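Long-range contacts in trimethylamine-N-oxide reductase (Haemophilus influenzae, PDB 7L5I), which probably reduces trimethylamine N-oxide and related oxides at a molybdenum centre held by two pyranopterin guanine dinucleotide cofactors: residues M275-A279 and M364-L368; F92-G97 and L120-Q124; W749-M753 and P801-F806. All blocks are in the same frame, centred on the assembly; numbering follows the deposited sequence.

Contact 1: residues M275-A279 and M364-L368; sequences MLGIA and MLVTL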
loop_
_atom_site.group_PDB
_atom_site.type_symbol
_atom_site.label_atom_id
_atom_site.label_comp_id
_atom_site.label_asym_id
_atom_site.label_seq_id
_atom_site.Cartn_x
_atom_site.Cartn_y
_atom_site.Cartn_z
ATOM N N MET A 275 -2.535 -12.655 -20.488
ATOM C CA MET A 275 -1.366 -12.124 -21.180
ATOM C C MET A 275 -0.738 -13.160 -22.104
ATOM O O MET A 275 -0.264 -12.819 -23.193
ATOM C CB MET A 275 -0.330 -11.631 -20.161
ATOM C CG MET A 275 -0.803 -10.515 -19.299
ATOM S SD MET A 275 0.545 -10.091 -18.107
ATOM C CE MET A 275 -0.341 -9.164 -16.851
ATOM N N LEU A 276 -0.692 -14.425 -21.676
ATOM C CA LEU A 276 -0.176 -15.486 -22.543
ATOM C C LEU A 276 -1.018 -15.617 -23.806
ATOM O O LEU A 276 -0.479 -15.773 -24.914
ATOM C CB LEU A 276 -0.135 -16.810 -21.782
ATOM C CG LEU A 276 0.935 -16.880 -20.691
ATOM C CD1 LEU A 276 0.740 -18.075 -19.802
ATOM C CD2 LEU A 276 2.367 -16.901 -21.260
ATOM N N GLY A 277 -2.337 -15.551 -23.669
ATOM C CA GLY A 277 -3.193 -15.640 -24.851
ATOM C C GLY A 277 -2.990 -14.495 -25.818
ATOM O O GLY A 277 -3.018 -14.675 -27.038
ATOM N N ILE A 278 -2.799 -13.284 -25.282
ATOM C CA ILE A 278 -2.472 -12.127 -26.101
ATOM C C ILE A 278 -1.135 -12.347 -26.791
ATOM O O ILE A 278 -0.994 -12.133 -28.009
ATOM C CB ILE A 278 -2.466 -10.859 -25.226
ATOM C CG1 ILE A 278 -3.882 -10.567 -24.731
ATOM C CG2 ILE A 278 -1.971 -9.652 -26.011
ATOM C CD1 ILE A 278 -3.963 -9.464 -23.683
ATOM N N ALA A 279 -0.138 -12.782 -26.024
ATOM C CA ALA A 279 1.194 -13.003 -26.572
ATOM C C ALA A 279 1.149 -14.050 -27.673
ATOM O O ALA A 279 1.774 -13.883 -28.730
ATOM C CB ALA A 279 2.155 -13.440 -25.470
ATOM N N MET A 364 5.358 -11.146 -16.569
ATOM C CA MET A 364 4.680 -11.388 -17.830
ATOM C C MET A 364 4.232 -10.083 -18.485
ATOM O O MET A 364 4.232 -9.985 -19.717
ATOM C CB MET A 364 3.482 -12.337 -17.605
ATOM C CG MET A 364 2.836 -12.751 -18.922
ATOM S SD MET A 364 3.960 -13.684 -19.990
ATOM C CE MET A 364 3.457 -13.074 -21.613
ATOM N N LEU A 365 3.863 -9.058 -17.704
ATOM C CA LEU A 365 3.496 -7.789 -18.316
ATOM C C LEU A 365 4.688 -7.174 -19.057
ATOM O O LEU A 365 4.530 -6.617 -20.154
ATOM C CB LEU A 365 2.987 -6.810 -17.260
ATOM C CG LEU A 365 2.421 -5.516 -17.835
ATOM C CD1 LEU A 365 1.134 -5.811 -18.547
ATOM C CD2 LEU A 365 2.188 -4.498 -16.758
ATOM N N VAL A 366 5.877 -7.218 -18.440
ATOM C CA VAL A 366 7.094 -6.718 -19.084
ATOM C C VAL A 366 7.436 -7.554 -20.310
ATOM O O VAL A 366 7.902 -7.033 -21.331
ATOM C CB VAL A 366 8.250 -6.701 -18.069
ATOM C CG1 VAL A 366 9.560 -6.430 -18.768
ATOM C CG2 VAL A 366 7.967 -5.656 -17.041
ATOM N N THR A 367 7.207 -8.863 -20.228
ATOM C CA THR A 367 7.418 -9.743 -21.379
ATOM C C THR A 367 6.466 -9.387 -22.516
ATOM O O THR A 367 6.868 -9.286 -23.686
ATOM C CB THR A 367 7.222 -11.194 -20.928
ATOM O OG1 THR A 367 8.240 -11.554 -19.977
ATOM C CG2 THR A 367 7.285 -12.162 -22.088
ATOM N N LEU A 368 5.192 -9.179 -22.197
ATOM C CA LEU A 368 4.241 -8.741 -23.216
ATOM C C LEU A 368 4.655 -7.410 -23.843
ATOM O O LEU A 368 4.639 -7.254 -25.076
ATOM C CB LEU A 368 2.840 -8.658 -22.599
ATOM C CG LEU A 368 1.745 -8.215 -23.537
ATOM C CD1 LEU A 368 1.632 -9.170 -24.732
ATOM C CD2 LEU A 368 0.408 -8.113 -22.805
#
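Met-275 and Met-364 carry the tight half of this contact, their side chains sliding past each other in opposite directions between two helices. The helices run nearly parallel, 16° apart, with the axes of the short segments 10.1 Å from one another at their closest. Met-275 turns CG away from its carbonyl carbon (chi1 -62°) and then runs straight out, laying its thioether against the neighbouring helix. On the way CB meets Met-364 CG at 3.6 Å. Farther along, Met-275 SD lies 3.5 Å from the backbone N of Leu-365, a van der Waals approach, and the methyl CE rests 4.0 Å from Leu-365 CD1.

Met-364 is bent at chi2 (63°) and again at chi3, so its sulfur and methyl run lengthwise between the helices toward their C-terminal ends. Its SD touches Leu-276 CD2 at 3.8 Å, the two side chains crossing at about a right angle, and its CE sits 4.1 Å from Ala-279 CB.

The Leu-368 flank is looser. Its CD1 reaches Ile-278 CG2 at 3.9 Å, again nearly perpendicular, but CD2 comes no nearer than 4.4 Å to Met-275 CG. Even this flank is not a solvent side, since every touching residue is buried: Trp-212 packs on Met-275, Ile-278, Leu-365 and Leu-368, while Phe-303 covers Leu-276 and Met-364 on the other flank.

The side chains that meet are all apolar, and the helices are joined by van der Waals packing, with the two thioethers lying between them. Helix 359-372 connects strands 344-348 and 381-383, and helix 271-284 follows edge strand 262-265. Both pack towards central strand 208-212 of a five-stranded parallel sheet with strand order 3-2-1-4-5, the layered alpha/beta architecture of a Rossmann-like fold.

Contact 2: residues F92-G97 and L120-Q124; sequences FLANPG and LVHNQ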
loop_
_atom_site.group_PDB
_atom_site.type_symbol
_atom_site.label_atom_id
_atom_site.label_comp_id
_atom_site.label_asym_id
_atom_site.label_seq_id
_atom_site.Cartn_x
_atom_site.Cartn_y
_atom_site.Cartn_z
ATOM N N PHE A 92 -1.906 -6.704 32.634
ATOM C CA PHE A 92 -0.493 -6.423 32.458
ATOM C C PHE A 92 0.036 -5.592 33.607
ATOM O O PHE A 92 1.152 -5.827 34.079
ATOM C CB PHE A 92 -0.255 -5.713 31.129
ATOM C CG PHE A 92 1.186 -5.597 30.786
ATOM C CD1 PHE A 92 1.827 -6.595 30.072
ATOM C CD2 PHE A 92 1.894 -4.494 31.154
ATOM C CE1 PHE A 92 3.171 -6.469 29.745
ATOM C CE2 PHE A 92 3.227 -4.369 30.844
ATOM C CZ PHE A 92 3.869 -5.368 30.142
ATOM N N LEU A 93 -0.728 -4.588 34.056
ATOM C CA LEU A 93 -0.272 -3.800 35.210
ATOM C C LEU A 93 -0.013 -4.698 36.413
ATOM O O LEU A 93 0.921 -4.460 37.192
ATOM C CB LEU A 93 -1.318 -2.757 35.592
ATOM C CG LEU A 93 -1.199 -1.317 35.177
ATOM C CD1 LEU A 93 -2.238 -0.533 35.961
ATOM C CD2 LEU A 93 0.190 -0.779 35.404
ATOM N N ALA A 94 -0.821 -5.747 36.570
ATOM C CA ALA A 94 -0.708 -6.614 37.739
ATOM C C ALA A 94 0.586 -7.420 37.723
ATOM O O ALA A 94 1.195 -7.639 38.775
ATOM C CB ALA A 94 -1.914 -7.547 37.795
ATOM N N ASN A 95 1.000 -7.897 36.549
ATOM C CA ASN A 95 2.195 -8.730 36.407
ATOM C C ASN A 95 2.917 -8.353 35.128
ATOM O O ASN A 95 2.862 -9.080 34.126
ATOM C CB ASN A 95 1.837 -10.216 36.383
ATOM C CG ASN A 95 1.320 -10.700 37.705
ATOM O OD1 ASN A 95 0.121 -10.936 37.870
ATOM N ND2 ASN A 95 2.220 -10.854 38.665
ATOM N N PRO A 96 3.613 -7.222 35.119
ATOM C CA PRO A 96 4.182 -6.717 33.865
ATOM C C PRO A 96 5.175 -7.698 33.266
ATOM O O PRO A 96 6.138 -8.107 33.925
ATOM C CB PRO A 96 4.854 -5.406 34.288
ATOM C CG PRO A 96 4.119 -4.993 35.508
ATOM C CD PRO A 96 3.794 -6.260 36.226
ATOM N N GLY A 97 4.941 -8.046 31.991
ATOM C CA GLY A 97 5.791 -8.953 31.246
ATOM C C GLY A 97 5.652 -10.403 31.648
ATOM O O GLY A 97 6.382 -11.253 31.116
ATOM N N LEU A 120 7.187 2.310 32.674
ATOM C CA LEU A 120 6.854 0.921 32.400
ATOM C C LEU A 120 7.390 0.472 31.050
ATOM O O LEU A 120 7.937 -0.635 30.936
ATOM C CB LEU A 120 5.342 0.718 32.475
ATOM C CG LEU A 120 4.808 -0.688 32.315
ATOM C CD1 LEU A 120 5.280 -1.570 33.468
ATOM C CD2 LEU A 120 3.281 -0.641 32.249
ATOM N N VAL A 121 7.234 1.293 30.010
ATOM C CA VAL A 121 7.808 0.949 28.708
ATOM C C VAL A 121 9.313 0.776 28.829
ATOM O O VAL A 121 9.889 -0.203 28.338
ATOM C CB VAL A 121 7.467 2.020 27.666
ATOM C CG1 VAL A 121 8.239 1.774 26.381
ATOM C CG2 VAL A 121 5.980 2.042 27.380
ATOM N N HIS A 122 9.979 1.742 29.463
ATOM C CA HIS A 122 11.428 1.663 29.577
ATOM C C HIS A 122 11.843 0.394 30.307
ATOM O O HIS A 122 12.747 -0.334 29.869
ATOM C CB HIS A 122 11.956 2.887 30.308
ATOM C CG HIS A 122 13.403 2.776 30.679
ATOM N ND1 HIS A 122 14.416 2.832 29.747
ATOM C CD2 HIS A 122 14.001 2.575 31.875
ATOM C CE1 HIS A 122 15.580 2.662 30.354
ATOM N NE2 HIS A 122 15.358 2.522 31.650
ATOM N N ASN A 123 11.188 0.106 31.432
ATOM C CA ASN A 123 11.560 -1.058 32.225
ATOM C C ASN A 123 11.301 -2.365 31.485
ATOM O O ASN A 123 12.098 -3.309 31.593
ATOM C CB ASN A 123 10.807 -1.039 33.550
ATOM C CG ASN A 123 11.323 0.037 34.482
ATOM O OD1 ASN A 123 12.511 0.362 34.475
ATOM N ND2 ASN A 123 10.432 0.605 35.284
ATOM N N GLN A 124 10.180 -2.453 30.759
ATOM C CA GLN A 124 9.861 -3.670 30.018
ATOM C C GLN A 124 10.797 -3.887 28.842
ATOM O O GLN A 124 11.187 -5.031 28.563
ATOM C CB GLN A 124 8.413 -3.624 29.538
ATOM C CG GLN A 124 7.437 -3.867 30.651
ATOM C CD GLN A 124 7.568 -5.292 31.170
ATOM O OE1 GLN A 124 7.407 -6.249 30.407
ATOM N NE2 GLN A 124 7.880 -5.435 32.435
#
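Where helix 114-131 packs over the end of the short helix 90-94 and the turn that follows it, Leu-120 and Gln-124, one helical turn apart, meet Phe-92, Pro-96 and Gly-97. A chi1 of -176° points the Leu-120 branch at the other segment, and chi2 then turns one methyl to each of two partners. CD1 reaches Pro-96 CB at 3.9 Å, and CD2 lies at the edge of the Phe-92 ring, near its plane, 4.0 Å from CE2. The same ring is covered on one face by Pro-96 from its own segment, whose CA stands 3.9 Å above the ring centre.

Gln-124 folds at chi2 (-66°) and holds its amide almost perpendicular to the phenyl ring, the planes 88° apart; OE1 is 3.7 Å from Phe-92 CZ. This oxygen also comes within 3.3 Å of Gly-97 CA, an approach made possible by the missing side chain of a residue that has positive phi. On the other branch, NE2 lies 3.5 Å from Pro-96 CB.

Val-483 and Ile-500, on two strands of the mixed sheet, pack against Phe-92; Val-483 also touches Gln-124, and Ile-500 Leu-120. Pro-96 O is hydrogen-bonded by Arg-127, one turn further along helix 114-131. Within the two segments, then, cohesion comes from apolar packing and close van der Waals contacts of the amide, whereas Arg-127 supplies a directional bond between turn and helix.

Contact 3: residues W749-M753 and P801-F806; sequences WYDPM and PEVTVF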
loop_
_atom_site.group_PDB
_atom_site.type_symbol
_atom_site.label_atom_id
_atom_site.label_comp_id
_atom_site.label_asym_id
_atom_site.label_seq_id
_atom_site.Cartn_x
_atom_site.Cartn_y
_atom_site.Cartn_z
ATOM N N TRP A 749 -12.215 -1.513 10.094
ATOM C CA TRP A 749 -11.667 -1.874 11.405
ATOM C C TRP A 749 -12.276 -3.186 11.913
ATOM O O TRP A 749 -13.487 -3.290 12.101
ATOM C CB TRP A 749 -11.920 -0.787 12.433
ATOM C CG TRP A 749 -11.170 0.479 12.216
ATOM C CD1 TRP A 749 -10.544 0.891 11.068
ATOM C CD2 TRP A 749 -10.991 1.519 13.173
ATOM N NE1 TRP A 749 -9.989 2.142 11.260
ATOM C CE2 TRP A 749 -10.238 2.539 12.552
ATOM C CE3 TRP A 749 -11.392 1.689 14.500
ATOM C CZ2 TRP A 749 -9.901 3.717 13.212
ATOM C CZ3 TRP A 749 -11.039 2.852 15.156
ATOM C CH2 TRP A 749 -10.298 3.848 14.510
ATOM N N TYR A 750 -11.416 -4.162 12.143
ATOM C CA TYR A 750 -11.756 -5.430 12.769
ATOM C C TYR A 750 -12.500 -5.240 14.082
ATOM O O TYR A 750 -12.029 -4.541 14.990
ATOM C CB TYR A 750 -10.432 -6.176 12.992
ATOM C CG TYR A 750 -10.474 -7.515 13.673
ATOM C CD1 TYR A 750 -11.244 -8.556 13.176
ATOM C CD2 TYR A 750 -9.701 -7.747 14.811
ATOM C CE1 TYR A 750 -11.258 -9.784 13.787
ATOM C CE2 TYR A 750 -9.716 -8.982 15.438
ATOM C CZ TYR A 750 -10.495 -9.992 14.918
ATOM O OH TYR A 750 -10.498 -11.222 15.512
ATOM N N ASP A 751 -13.650 -5.905 14.204
ATOM C CA ASP A 751 -14.531 -5.722 15.366
ATOM C C ASP A 751 -15.070 -7.080 15.767
ATOM O O ASP A 751 -16.227 -7.413 15.483
ATOM C CB ASP A 751 -15.660 -4.747 15.038
ATOM C CG ASP A 751 -16.371 -4.218 16.282
ATOM O OD1 ASP A 751 -15.937 -4.506 17.417
ATOM O OD2 ASP A 751 -17.368 -3.511 16.104
ATOM N N PRO A 752 -14.248 -7.898 16.436
ATOM C CA PRO A 752 -14.584 -9.313 16.621
ATOM C C PRO A 752 -15.640 -9.545 17.677
ATOM O O PRO A 752 -15.732 -8.814 18.667
ATOM C CB PRO A 752 -13.254 -9.938 17.061
ATOM C CG PRO A 752 -12.530 -8.799 17.739
ATOM C CD PRO A 752 -12.882 -7.593 16.908
ATOM N N MET A 753 -16.404 -10.607 17.460
ATOM C CA MET A 753 -17.354 -11.103 18.466
ATOM C C MET A 753 -16.802 -12.292 19.260
ATOM O O MET A 753 -16.625 -13.354 18.728
ATOM C CB MET A 753 -18.662 -11.479 17.766
ATOM C CG MET A 753 -19.704 -12.086 18.684
ATOM S SD MET A 753 -21.333 -12.157 17.867
ATOM C CE MET A 753 -21.324 -10.481 17.125
ATOM N N PRO A 801 -25.682 -7.104 14.942
ATOM C CA PRO A 801 -24.992 -6.495 16.077
ATOM C C PRO A 801 -24.435 -5.114 15.767
ATOM O O PRO A 801 -23.981 -4.828 14.661
ATOM C CB PRO A 801 -23.853 -7.484 16.372
ATOM C CG PRO A 801 -23.614 -8.151 15.096
ATOM C CD PRO A 801 -24.948 -8.263 14.411
ATOM N N GLU A 802 -24.466 -4.253 16.786
ATOM C CA GLU A 802 -23.885 -2.919 16.669
ATOM C C GLU A 802 -22.362 -2.970 16.569
ATOM O O GLU A 802 -21.697 -3.724 17.281
ATOM C CB GLU A 802 -24.288 -2.074 17.883
ATOM C CG GLU A 802 -25.782 -1.776 17.957
ATOM C CD GLU A 802 -26.184 -1.064 19.241
ATOM O OE1 GLU A 802 -25.332 -0.926 20.152
ATOM O OE2 GLU A 802 -27.359 -0.646 19.331
ATOM N N VAL A 803 -21.811 -2.157 15.665
ATOM C CA VAL A 803 -20.361 -1.968 15.594
ATOM C C VAL A 803 -19.913 -1.095 16.759
ATOM O O VAL A 803 -20.411 0.020 16.954
ATOM C CB VAL A 803 -19.991 -1.357 14.234
ATOM C CG1 VAL A 803 -18.519 -0.955 14.166
ATOM C CG2 VAL A 803 -20.335 -2.350 13.111
ATOM N N THR A 804 -18.939 -1.593 17.532
ATOM C CA THR A 804 -18.473 -0.950 18.755
ATOM C C THR A 804 -17.031 -0.461 18.679
ATOM O O THR A 804 -16.528 0.133 19.649
ATOM C CB THR A 804 -18.612 -1.945 19.921
ATOM O OG1 THR A 804 -17.970 -3.186 19.570
ATOM C CG2 THR A 804 -20.083 -2.219 20.209
ATOM N N VAL A 805 -16.359 -0.655 17.542
ATOM C CA VAL A 805 -14.923 -0.405 17.475
ATOM C C VAL A 805 -14.563 1.062 17.343
ATOM O O VAL A 805 -13.374 1.404 17.373
ATOM C CB VAL A 805 -14.334 -1.254 16.319
ATOM C CG1 VAL A 805 -14.749 -0.708 14.958
ATOM C CG2 VAL A 805 -12.821 -1.344 16.479
ATOM N N PHE A 806 -15.541 1.954 17.255
ATOM C CA PHE A 806 -15.236 3.378 17.243
ATOM C C PHE A 806 -15.518 4.044 18.589
ATOM O O PHE A 806 -15.367 5.258 18.701
ATOM C CB PHE A 806 -16.016 4.084 16.125
ATOM C CG PHE A 806 -15.808 3.475 14.749
ATOM C CD1 PHE A 806 -14.544 3.404 14.190
ATOM C CD2 PHE A 806 -16.877 2.964 14.044
ATOM C CE1 PHE A 806 -14.346 2.840 12.945
ATOM C CE2 PHE A 806 -16.699 2.395 12.793
ATOM C CZ PHE A 806 -15.441 2.329 12.238
#
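The indole of Trp-749 takes Phe-806 over one face, with CE1 3.5 Å above its plane and offset toward the rim, while Val-805 O lies in plane at its edge. The two aromatic planes meet obliquely, at 51°. Phe-806 in turn carries Val-805 CG1 on one face, 4.0 Å above its centre, and the Tyr-750 ring carries Pro-752 CD. The polar grip comes from Asp-751, where a chi1 of -164° swings the carboxylate off its own N toward the 803-805 backbone. Its OD2 accepts Thr-804 N through the syn lone pair at 2.9 Å, with an N-H...O angle of 152°. Val-805 N adds a weak bond to OD2 at 3.4 Å, and Thr-804 OG1 gives another weak one to OD1 at 3.2 Å. A salt bridge from Lys-764 to OD1 would be expected to stabilise the carboxylate's negative charge. At the exposed end, Met-753 CE rests 3.8 Å from Pro-801 CG. Trp-749 NE1 is hydrogen-bonded to Ser-681 O. The contact joins the loop between strands 741-744 and 762-763 to the tail beyond strand 790-795; Met-753 pairs with Leu-762 through the backbone, and Tyr-750 packs on helix 471-477.

Along the chain the contacts follow in series: contact 2 first, then contact 1, then contact 3. Contacts 1 and 2 lie on opposite sides of the chain's centre, their centres 55 Å apart, although both belong to the molybdopterin oxidoreductase region; one goes with the five-stranded parallel sheet, the other with the six-stranded mixed sheet. Contact 3, 28 Å from contact 2 and 43 Å from contact 1 between centres, ties the C-terminal tail to a loop of the dinucleotide-binding domain. The side chains of Met-275 and Trp-749 lie about 7 Å and 6 Å from a bound MGD, which puts contacts 1 and 3 near the cofactors, probably in a second shell. Contact 2 lies farther out, its centre 33 Å from the chain's centre.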